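Local coordinates for alpha-glucosidase (Pseudoalteromonas sp. K8, PDB 5HQA), which hydrolyses alpha-glucosides as a calcium-binding glycoside hydrolase of family 97 whose activity is raised by chloride, at residues W465-N470 with N505-Q510; V190-M195 with N225-T230; G8-I13 with I25-K30. All coordinates share one frame; numbering follows the deposited sequence. Where two conformers were deposited one is given.

Contact 1 of 3, residues W465-N470 with N505-Q510; sequences WGTPPN and NTNRPQ. With GLC (alpha-D-glucopyranose), chain B; GLC (alpha-D-glucopyranose), chain C.
N507 grips T467 with both ends of its carboxamide. OD1 of N507 accepts a hydrogen bond from the backbone N-H of T467 at 2.8 Å, the donor tilted 26° from the carbonyl plane, while ND2 of N507 donates one to OG1 of T467 at 3.0 Å, nearly within the amide plane. CG of N507 lies beside its own backbone N (chi1 -79°), and chi2 of -42° turns OD1 to the N-H and ND2 to the hydroxyl. OG1 of T467 in turn donates to W465 O (2.8 Å); a hydroxyl can accept and donate at once, which suits threonine here. These loops belong to the TIM-barrel-type catalytic domain: segment 465-470 follows helix 462-465, just beyond the calcium ligand E461, and W465, G466 and T467 line the glycan pocket. C6 of the chain B glucose lies over one face of the W465 indole, toward the rim, 3.5 Å from CZ2 of W465. NE1 of W465 is hydrogen-bonded to H274. The T467-P468 peptide is cis, and the compact ring of P469 packs CB 3.3 Å from R508 O and CD 3.4 Å from OD1 of N507. Beyond it, the side chain of Q510 brings NE2 within 3.7 Å of CG of P469, and one water donates to both P469 O and OE1 of Q510.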
loop_
_atom_site.group_PDB
_atom_site.type_symbol
_atom_site.label_atom_id
_atom_site.label_comp_id
_atom_site.label_asym_id
_atom_site.label_seq_id
_atom_site.Cartn_x
_atom_site.Cartn_y
_atom_site.Cartn_z
ATOM N N TRP A 465 -18.468 -10.425 2.230
ATOM C CA TRP A 465 -19.754 -9.925 1.752
ATOM C C TRP A 465 -19.693 -9.280 0.367
ATOM O O TRP A 465 -20.683 -8.650 -0.030
ATOM C CB TRP A 465 -20.319 -8.901 2.766
ATOM C CG TRP A 465 -19.236 -8.032 3.378
ATOM C CD1 TRP A 465 -18.752 -8.103 4.658
ATOM C CD2 TRP A 465 -18.493 -6.989 2.729
ATOM N NE1 TRP A 465 -17.767 -7.160 4.845
ATOM C CE2 TRP A 465 -17.585 -6.469 3.678
ATOM C CE3 TRP A 465 -18.512 -6.440 1.441
ATOM C CZ2 TRP A 465 -16.700 -5.429 3.377
ATOM C CZ3 TRP A 465 -17.634 -5.404 1.144
ATOM C CH2 TRP A 465 -16.740 -4.912 2.104
ATOM N N GLY A 466 -18.597 -9.426 -0.392
ATOM C CA GLY A 466 -18.379 -8.559 -1.547
ATOM C C GLY A 466 -19.458 -8.661 -2.612
ATOM O O GLY A 466 -19.817 -7.655 -3.243
ATOM N N THR A 467 -19.979 -9.870 -2.832
ATOM C CA THR A 467 -21.050 -10.118 -3.803
ATOM C C THR A 467 -20.778 -9.485 -5.178
ATOM O O THR A 467 -21.522 -8.602 -5.614
ATOM C CB THR A 467 -22.411 -9.590 -3.262
ATOM O OG1 THR A 467 -22.486 -9.839 -1.850
ATOM C CG2 THR A 467 -23.560 -10.308 -3.922
ATOM N N PRO A 468 -19.737 -9.953 -5.888
ATOM C CA PRO A 468 -18.892 -11.105 -5.578
ATOM C C PRO A 468 -17.686 -10.794 -4.692
ATOM O O PRO A 468 -17.261 -9.626 -4.576
ATOM C CB PRO A 468 -18.415 -11.555 -6.963
ATOM C CG PRO A 468 -18.266 -10.265 -7.696
ATOM C CD PRO A 468 -19.451 -9.426 -7.236
ATOM N N PRO A 469 -17.124 -11.850 -4.095
ATOM C CA PRO A 469 -15.866 -11.704 -3.357
ATOM C C PRO A 469 -14.705 -11.477 -4.311
ATOM O O PRO A 469 -14.906 -11.437 -5.533
ATOM C CB PRO A 469 -15.749 -13.042 -2.614
ATOM C CG PRO A 469 -16.411 -14.012 -3.540
ATOM C CD PRO A 469 -17.587 -13.253 -4.121
ATOM N N ASN A 470 -13.498 -11.317 -3.779
ATOM C CA ASN A 470 -12.336 -11.140 -4.640
ATOM C C ASN A 470 -12.158 -12.373 -5.526
ATOM O O ASN A 470 -12.349 -13.505 -5.064
ATOM C CB ASN A 470 -11.064 -10.916 -3.815
ATOM C CG ASN A 470 -11.165 -9.714 -2.881
ATOM O OD1 ASN A 470 -11.920 -8.770 -3.136
ATOM N ND2 ASN A 470 -10.393 -9.745 -1.795
ATOM N N ASN A 505 -19.971 -19.713 -5.952
ATOM C CA ASN A 505 -21.044 -18.725 -6.045
ATOM C C ASN A 505 -21.460 -18.174 -4.687
ATOM O O ASN A 505 -22.566 -17.631 -4.557
ATOM C CB ASN A 505 -22.258 -19.330 -6.756
ATOM C CG ASN A 505 -21.907 -19.891 -8.114
ATOM O OD1 ASN A 505 -22.039 -21.093 -8.356
ATOM N ND2 ASN A 505 -21.436 -19.028 -9.003
ATOM N N THR A 506 -20.607 -18.301 -3.675
ATOM C CA THR A 506 -20.878 -17.788 -2.342
ATOM C C THR A 506 -19.841 -16.733 -1.996
ATOM O O THR A 506 -18.772 -16.659 -2.614
ATOM C CB THR A 506 -20.835 -18.907 -1.296
ATOM O OG1 THR A 506 -19.621 -19.643 -1.465
ATOM C CG2 THR A 506 -21.999 -19.860 -1.481
ATOM N N ASN A 507 -20.156 -15.918 -0.988
ATOM C CA ASN A 507 -19.191 -14.950 -0.470
ATOM C C ASN A 507 -18.225 -15.673 0.461
ATOM O O ASN A 507 -18.594 -16.059 1.575
ATOM C CB ASN A 507 -19.892 -13.801 0.251
ATOM C CG ASN A 507 -20.479 -12.772 -0.713
ATOM O OD1 ASN A 507 -19.850 -12.389 -1.718
ATOM N ND2 ASN A 507 -21.690 -12.310 -0.404
ATOM N N ARG A 508 -16.991 -15.854 0.001
ATOM C CA ARG A 508 -15.927 -16.532 0.727
ATOM C C ARG A 508 -14.623 -16.174 0.042
ATOM O O ARG A 508 -14.641 -15.744 -1.117
ATOM C CB ARG A 508 -16.125 -18.055 0.709
ATOM C CG ARG A 508 -16.442 -18.561 -0.693
ATOM C CD ARG A 508 -16.121 -20.040 -0.902
ATOM N NE ARG A 508 -14.687 -20.320 -0.889
ATOM C CZ ARG A 508 -14.132 -21.391 -1.453
ATOM N NH1 ARG A 508 -14.888 -22.275 -2.105
ATOM N NH2 ARG A 508 -12.819 -21.577 -1.373
ATOM N N PRO A 509 -13.479 -16.335 0.714
ATOM C CA PRO A 509 -12.210 -16.268 -0.029
ATOM C C PRO A 509 -12.202 -17.374 -1.067
ATOM O O PRO A 509 -12.426 -18.546 -0.754
ATOM C CB PRO A 509 -11.135 -16.473 1.051
ATOM C CG PRO A 509 -11.832 -16.127 2.358
ATOM C CD PRO A 509 -13.257 -16.586 2.151
ATOM N N GLN A 510 -11.998 -16.987 -2.321
ATOM C CA GLN A 510 -11.989 -17.953 -3.416
ATOM C C GLN A 510 -10.566 -18.471 -3.617
ATOM O O GLN A 510 -9.908 -18.224 -4.626
ATOM C CB GLN A 510 -12.563 -17.317 -4.675
ATOM C CG GLN A 510 -14.023 -16.933 -4.476
ATOM C CD GLN A 510 -14.710 -16.533 -5.763
ATOM O OE1 GLN A 510 -14.097 -15.928 -6.651
ATOM N NE2 GLN A 510 -15.993 -16.878 -5.877
HETATM C C1 GLC B . -22.431 -2.595 1.379
HETATM C C2 GLC B . -22.086 -1.115 1.493
HETATM C C3 GLC B . -20.620 -0.839 1.299
HETATM C C4 GLC B . -19.831 -1.538 2.355
HETATM C C5 GLC B . -20.095 -3.051 2.377
HETATM C C6 GLC B . -19.713 -3.602 3.717
HETATM O O2 GLC B . -22.857 -0.400 0.519
HETATM O O3 GLC B . -20.388 0.611 1.364
HETATM O O4 GLC B . -18.367 -1.271 2.193
HETATM O O5 GLC B . -21.505 -3.507 2.119
HETATM O O6 GLC B . -20.767 -3.459 4.645
HETATM C C1 GLC C . -22.447 -5.669 -2.906
HETATM C C2 GLC C . -23.361 -5.950 -1.724
HETATM C C3 GLC C . -23.083 -5.186 -0.458
HETATM C C4 GLC C . -21.956 -4.208 -0.420
HETATM C C5 GLC C . -21.272 -3.850 -1.743
HETATM C C6 GLC C . -19.886 -4.362 -1.824
HETATM O O1 GLC C . -23.116 -5.951 -4.089
HETATM O O2 GLC C . -24.718 -5.662 -2.102
HETATM O O3 GLC C . -22.920 -6.179 0.618
HETATM O O4 GLC C . -22.531 -2.903 0.021
HETATM O O5 GLC C . -22.021 -4.260 -2.956
HETATM O O6 GLC C . -19.113 -3.328 -2.405
HETATM O O HOH W 1 -15.276 -13.470 -7.315
HETATM O O HOH W 2 -10.959 -14.574 -2.960
#

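Contact 2 of 3, residues V190-M195 with N225-T230; sequences VDYAAM and NTPWRT
Y192 and M195 meet T226, P227 and R229 in a buried contact between a connecting loop and a strand of the N-terminal domain, whose family belongs to the galactose mutarotase-like beta-sandwiches. Segment 190-195 carries the chain from strand 181-187 in one antiparallel sheet to strand 195-199 in another, and residues 225-230 lie on strand 224-234, beside strand 181-187. No direct hydrogen bond joins the two segments; aromatic, aliphatic and water-mediated contacts do the work. CD of P227 sits over one face of the Y192 ring, 3.6 Å from its centroid and 22° off the normal, a CH-pi contact. Proline suits this place because its CD, bonded to the amide nitrogen, carries somewhat polarised hydrogens. CG of Y192 is anti to the backbone N (chi1 -155°), which sets CG toward the proline; the two side chains cross at about a right angle. Alongside the ring's far end, CG2 of T226 lies 3.5 Å from OH of Y192. R229 bends at chi2, and its NH2 comes 3.6 Å from CE2 of Y192, the guanidinium and ring planes being 78° apart. SD of M195 lies 4.2 Å above the centre of one guanidinium face, a soft, polarisable neighbour for a flat cation, with CB of T226 near the rim of the opposite face. At the guanidinium edge, a water accepts a hydrogen bond from NH2 of R229 (2.8 Å) and donates to A193 O. NE forms a salt bridge to E128, shared with OH of Y192, and NH1 one to E186 on the other sheet; two carboxylates would more than offset the charge of the buried arginine, which probably stays protonated.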
loop_
_atom_site.group_PDB
_atom_site.type_symbol
_atom_site.label_atom_id
_atom_site.label_comp_id
_atom_site.label_asym_id
_atom_site.label_seq_id
_atom_site.Cartn_x
_atom_site.Cartn_y
_atom_site.Cartn_z
ATOM N N VAL A 190 2.831 15.219 -0.393
ATOM C CA VAL A 190 2.787 16.087 0.779
ATOM C C VAL A 190 2.242 17.443 0.354
ATOM O O VAL A 190 2.770 18.052 -0.583
ATOM C CB VAL A 190 4.182 16.267 1.409
ATOM C CG1 VAL A 190 4.109 17.222 2.601
ATOM C CG2 VAL A 190 4.758 14.923 1.822
ATOM N N ASP A 191 1.203 17.918 1.044
ATOM C CA ASP A 191 0.610 19.238 0.790
ATOM C C ASP A 191 0.295 19.445 -0.694
ATOM O O ASP A 191 0.615 20.477 -1.289
ATOM C CB ASP A 191 1.516 20.362 1.303
ATOM C CG ASP A 191 0.834 21.720 1.249
ATOM O OD1 ASP A 191 -0.397 21.758 1.475
ATOM O OD2 ASP A 191 1.509 22.738 0.957
ATOM N N TYR A 192 -0.352 18.451 -1.292
ATOM C CA TYR A 192 -0.642 18.485 -2.714
ATOM C C TYR A 192 -1.789 17.518 -2.959
ATOM O O TYR A 192 -2.125 16.702 -2.097
ATOM C CB TYR A 192 0.600 18.108 -3.523
ATOM C CG TYR A 192 0.677 18.624 -4.950
ATOM C CD1 TYR A 192 1.198 19.891 -5.230
ATOM C CD2 TYR A 192 0.288 17.817 -6.026
ATOM C CE1 TYR A 192 1.301 20.350 -6.540
ATOM C CE2 TYR A 192 0.393 18.267 -7.343
ATOM C CZ TYR A 192 0.898 19.535 -7.587
ATOM O OH TYR A 192 1.008 19.976 -8.884
ATOM N N ALA A 193 -2.401 17.635 -4.130
ATOM C CA ALA A 193 -3.508 16.767 -4.513
ATOM C C ALA A 193 -2.975 15.509 -5.189
ATOM O O ALA A 193 -2.013 15.570 -5.959
ATOM C CB ALA A 193 -4.461 17.503 -5.460
ATOM N N ALA A 194 -3.610 14.368 -4.913
ATOM C CA ALA A 194 -3.186 13.130 -5.556
ATOM C C ALA A 194 -3.383 13.211 -7.064
ATOM O O ALA A 194 -4.304 13.862 -7.561
ATOM C CB ALA A 194 -3.960 11.925 -5.015
ATOM N N MET A 195 -2.508 12.521 -7.789
ATOM C CA MET A 195 -2.588 12.423 -9.238
ATOM C C MET A 195 -3.391 11.185 -9.628
ATOM O O MET A 195 -3.082 10.068 -9.202
ATOM C CB MET A 195 -1.185 12.362 -9.837
ATOM C CG MET A 195 -1.152 12.228 -11.347
ATOM S SD MET A 195 0.565 12.173 -11.939
ATOM C CE MET A 195 1.120 10.562 -11.344
ATOM N N ASN A 225 7.074 23.015 -4.649
ATOM C CA ASN A 225 7.459 21.844 -5.420
ATOM C C ASN A 225 6.243 20.940 -5.560
ATOM O O ASN A 225 5.284 21.052 -4.794
ATOM C CB ASN A 225 8.602 21.070 -4.746
ATOM C CG ASN A 225 9.815 21.935 -4.483
ATOM O OD1 ASN A 225 10.068 22.907 -5.194
ATOM N ND2 ASN A 225 10.575 21.589 -3.454
ATOM N N THR A 226 6.271 20.055 -6.550
ATOM C CA THR A 226 5.297 18.975 -6.625
ATOM C C THR A 226 5.847 17.735 -5.945
ATOM O O THR A 226 7.050 17.627 -5.685
ATOM C CB THR A 226 4.968 18.651 -8.080
ATOM O OG1 THR A 226 6.122 18.081 -8.706
ATOM C CG2 THR A 226 4.508 19.898 -8.842
ATOM N N PRO A 227 4.994 16.752 -5.661
ATOM C CA PRO A 227 5.505 15.411 -5.363
ATOM C C PRO A 227 6.259 14.869 -6.567
ATOM O O PRO A 227 6.198 15.412 -7.672
ATOM C CB PRO A 227 4.237 14.589 -5.075
ATOM C CG PRO A 227 3.161 15.622 -4.764
ATOM C CD PRO A 227 3.520 16.815 -5.609
ATOM N N TRP A 228 6.979 13.775 -6.351
ATOM C CA TRP A 228 7.638 13.096 -7.458
ATOM C C TRP A 228 6.617 12.337 -8.297
ATOM O O TRP A 228 5.690 11.729 -7.764
ATOM C CB TRP A 228 8.691 12.125 -6.922
ATOM C CG TRP A 228 9.808 12.817 -6.217
ATOM C CD1 TRP A 228 9.873 13.141 -4.891
ATOM C CD2 TRP A 228 11.027 13.287 -6.809
ATOM N NE1 TRP A 228 11.063 13.790 -4.623
ATOM C CE2 TRP A 228 11.787 13.888 -5.781
ATOM C CE3 TRP A 228 11.547 13.256 -8.109
ATOM C CZ2 TRP A 228 13.049 14.450 -6.012
ATOM C CZ3 TRP A 228 12.804 13.821 -8.342
ATOM C CH2 TRP A 228 13.534 14.411 -7.301
ATOM N N ARG A 229 6.777 12.387 -9.613
ATOM C CA ARG A 229 6.067 11.503 -10.534
ATOM C C ARG A 229 7.019 10.367 -10.877
ATOM O O ARG A 229 8.183 10.626 -11.202
ATOM C CB ARG A 229 5.654 12.249 -11.804
ATOM C CG ARG A 229 4.468 13.193 -11.645
ATOM C CD ARG A 229 4.805 14.469 -10.858
ATOM N NE ARG A 229 3.582 15.206 -10.531
ATOM C CZ ARG A 229 2.764 14.876 -9.531
ATOM N NH1 ARG A 229 3.047 13.834 -8.744
ATOM N NH2 ARG A 229 1.663 15.589 -9.315
ATOM N N THR A 230 6.558 9.116 -10.768
ATOM C CA THR A 230 7.461 7.980 -10.920
ATOM C C THR A 230 7.043 7.105 -12.091
ATOM O O THR A 230 5.852 6.861 -12.310
ATOM C CB THR A 230 7.556 7.116 -9.637
ATOM O OG1 THR A 230 6.287 6.521 -9.338
ATOM C CG2 THR A 230 7.984 7.962 -8.453
HETATM O O HOH W 3 3.766 19.919 -2.950
HETATM O O HOH W 4 0.174 14.651 -7.167
#

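Contact 3 of 3, residues G8-I13 with I25-K30; sequences GNIKII and ISFKNK
Strands 10-13 and 25-27 run antiparallel, their axes 4.8 Å apart and at 163°, in the beta hairpin made by strands 10-15 and 22-27 of the N-terminal domain. K11 and S26 form the hydrogen-bonded pair (K11 N to S26 O 3.0 Å, S26 N to K11 O 2.9 Å), and K28 N continues the ladder to N9 O. On one face lie I10, I12, I25 and F27, branched and aromatic groups suited to the buried face of a sheet, packed on V108, I231 and I233. CG2 of I10 meets CG2 of I25 at 3.9 Å. With CG of F27 anti to its backbone N (chi1 -177°), the ring receives CG1 of I10 near its edge, 3.7 Å from CD1. F27 to K30 form a type I' turn; K28 and N29 both take positive phi, which asparagine tolerates well. On the other face, the chain of K11 passes OG of S26, 3.5 Å from CB of K11. NZ of K11 then donates hydrogen bonds to G8 O at 2.7 Å, to OD1 of N29 at 3.0 Å from above the amide plane, and to a water that also hydrogen-bonds N9 O, OG of S26 and N29 N.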
loop_
_atom_site.group_PDB
_atom_site.type_symbol
_atom_site.label_atom_id
_atom_site.label_comp_id
_atom_site.label_asym_id
_atom_site.label_seq_id
_atom_site.Cartn_x
_atom_site.Cartn_y
_atom_site.Cartn_z
ATOM N N GLY A 8 22.785 2.838 -18.008
ATOM C CA GLY A 8 22.583 3.349 -19.352
ATOM C C GLY A 8 21.325 2.878 -20.055
ATOM O O GLY A 8 21.019 3.392 -21.136
ATOM N N ASN A 9 20.574 1.928 -19.484
ATOM C CA ASN A 9 19.445 1.359 -20.215
ATOM C C ASN A 9 18.242 2.291 -20.278
ATOM O O ASN A 9 17.482 2.235 -21.254
ATOM C CB ASN A 9 19.036 0.025 -19.605
ATOM C CG ASN A 9 20.026 -1.069 -19.924
ATOM O OD1 ASN A 9 20.629 -1.075 -20.997
ATOM N ND2 ASN A 9 20.219 -1.989 -18.988
ATOM N N ILE A 10 18.042 3.139 -19.274
ATOM C CA ILE A 10 16.959 4.120 -19.287
ATOM C C ILE A 10 17.549 5.478 -19.635
ATOM O O ILE A 10 18.511 5.931 -18.998
ATOM C CB ILE A 10 16.220 4.172 -17.939
ATOM C CG1 ILE A 10 15.533 2.830 -17.663
ATOM C CG2 ILE A 10 15.194 5.313 -17.941
ATOM C CD1 ILE A 10 14.896 2.735 -16.287
ATOM N N LYS A 11 16.988 6.121 -20.649
ATOM C CA LYS A 11 17.492 7.407 -21.114
ATOM C C LYS A 11 16.321 8.372 -21.200
ATOM O O LYS A 11 15.320 8.073 -21.859
ATOM C CB LYS A 11 18.188 7.267 -22.471
ATOM C CG LYS A 11 19.383 6.298 -22.471
ATOM C CD LYS A 11 20.120 6.318 -23.818
ATOM C CE LYS A 11 21.249 5.287 -23.864
ATOM N NZ LYS A 11 20.730 3.882 -23.785
ATOM N N ILE A 12 16.440 9.524 -20.543
ATOM C CA ILE A 12 15.396 10.545 -20.546
ATOM C C ILE A 12 15.919 11.756 -21.301
ATOM O O ILE A 12 16.990 12.278 -20.972
ATOM C CB ILE A 12 14.974 10.945 -19.121
ATOM C CG1 ILE A 12 14.550 9.720 -18.306
ATOM C CG2 ILE A 12 13.847 11.979 -19.175
ATOM C CD1 ILE A 12 15.623 9.217 -17.353
ATOM N N ILE A 13 15.164 12.206 -22.301
ATOM C CA ILE A 13 15.493 13.404 -23.064
ATOM C C ILE A 13 14.475 14.471 -22.702
ATOM O O ILE A 13 13.266 14.259 -22.859
ATOM C CB ILE A 13 15.496 13.158 -24.578
ATOM C CG1 ILE A 13 16.562 12.135 -24.958
ATOM C CG2 ILE A 13 15.762 14.466 -25.314
ATOM C CD1 ILE A 13 16.488 11.744 -26.414
ATOM N N ILE A 25 11.263 9.056 -22.950
ATOM C CA ILE A 25 12.088 8.046 -22.293
ATOM C C ILE A 25 12.257 6.858 -23.224
ATOM O O ILE A 25 11.278 6.368 -23.798
ATOM C CB ILE A 25 11.471 7.575 -20.961
ATOM C CG1 ILE A 25 11.215 8.765 -20.023
ATOM C CG2 ILE A 25 12.369 6.514 -20.298
ATOM C CD1 ILE A 25 10.561 8.367 -18.725
ATOM N N SER A 26 13.488 6.385 -23.364
ATOM C CA SER A 26 13.759 5.127 -24.041
ATOM C C SER A 26 14.281 4.093 -23.050
ATOM O O SER A 26 14.887 4.429 -22.027
ATOM C CB SER A 26 14.772 5.308 -25.172
ATOM O OG SER A 26 16.043 5.646 -24.649
ATOM N N PHE A 27 14.032 2.826 -23.365
ATOM C CA PHE A 27 14.535 1.705 -22.583
ATOM C C PHE A 27 15.264 0.795 -23.554
ATOM O O PHE A 27 14.668 0.333 -24.534
ATOM C CB PHE A 27 13.398 0.963 -21.872
ATOM C CG PHE A 27 13.866 -0.165 -20.980
ATOM C CD1 PHE A 27 14.750 0.075 -19.937
ATOM C CD2 PHE A 27 13.402 -1.461 -21.173
ATOM C CE1 PHE A 27 15.180 -0.959 -19.106
ATOM C CE2 PHE A 27 13.823 -2.504 -20.338
ATOM C CZ PHE A 27 14.710 -2.250 -19.305
ATOM N N LYS A 28 16.555 0.566 -23.300
ATOM C CA LYS A 28 17.398 -0.201 -24.215
ATOM C C LYS A 28 17.269 0.328 -25.641
ATOM O O LYS A 28 17.150 -0.430 -26.605
ATOM C CB LYS A 28 17.064 -1.687 -24.135
ATOM C CG LYS A 28 17.280 -2.249 -22.747
ATOM C CD LYS A 28 16.821 -3.675 -22.674
ATOM C CE LYS A 28 17.447 -4.371 -21.497
ATOM N NZ LYS A 28 17.335 -5.832 -21.706
ATOM N N ASN A 29 17.249 1.656 -25.757
ATOM C CA ASN A 29 17.268 2.380 -27.022
ATOM C C ASN A 29 16.008 2.179 -27.849
ATOM O O ASN A 29 16.037 2.365 -29.066
ATOM C CB ASN A 29 18.518 2.026 -27.847
ATOM C CG ASN A 29 19.796 2.505 -27.181
ATOM O OD1 ASN A 29 19.842 3.604 -26.623
ATOM N ND2 ASN A 29 20.826 1.671 -27.202
ATOM N N LYS A 30 14.899 1.811 -27.220
ATOM C CA LYS A 30 13.584 1.855 -27.847
ATOM C C LYS A 30 12.722 2.826 -27.059
ATOM O O LYS A 30 12.622 2.708 -25.834
ATOM C CB LYS A 30 12.924 0.470 -27.878
ATOM C CG LYS A 30 13.738 -0.593 -28.590
ATOM C CD LYS A 30 13.111 -1.965 -28.406
ATOM C CE LYS A 30 12.937 -2.674 -29.740
ATOM N NZ LYS A 30 13.094 -4.156 -29.619
HETATM O O HOH W 5 17.665 3.666 -23.633
HETATM O O HOH W 6 15.535 8.698 -24.897
#

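How the contacts relate
Contacts 2 and 3 belong to the N-terminal domain, their centres 24 Å apart and their nearest atoms about 8 Å. Two strands run past both: strand 224-234 supplies R229 to contact 2 and I231 and I233 to the cover of contact 3, while strand 107-114 touches R229 through F110 and I10 through V108. Contact 1 lies in the catalytic domain, its centre 36 Å from that of contact 2 and 43 Å from that of contact 3. It alone reaches the glycan, and the W465 side chain is about 4 Å from that of the calcium ligand E461. Segment 190-195 reaches the catalytic domain through D191, hydrogen-bonded to Q413 and N417; the nearest atoms of contacts 1 and 3 are about 31 Å apart.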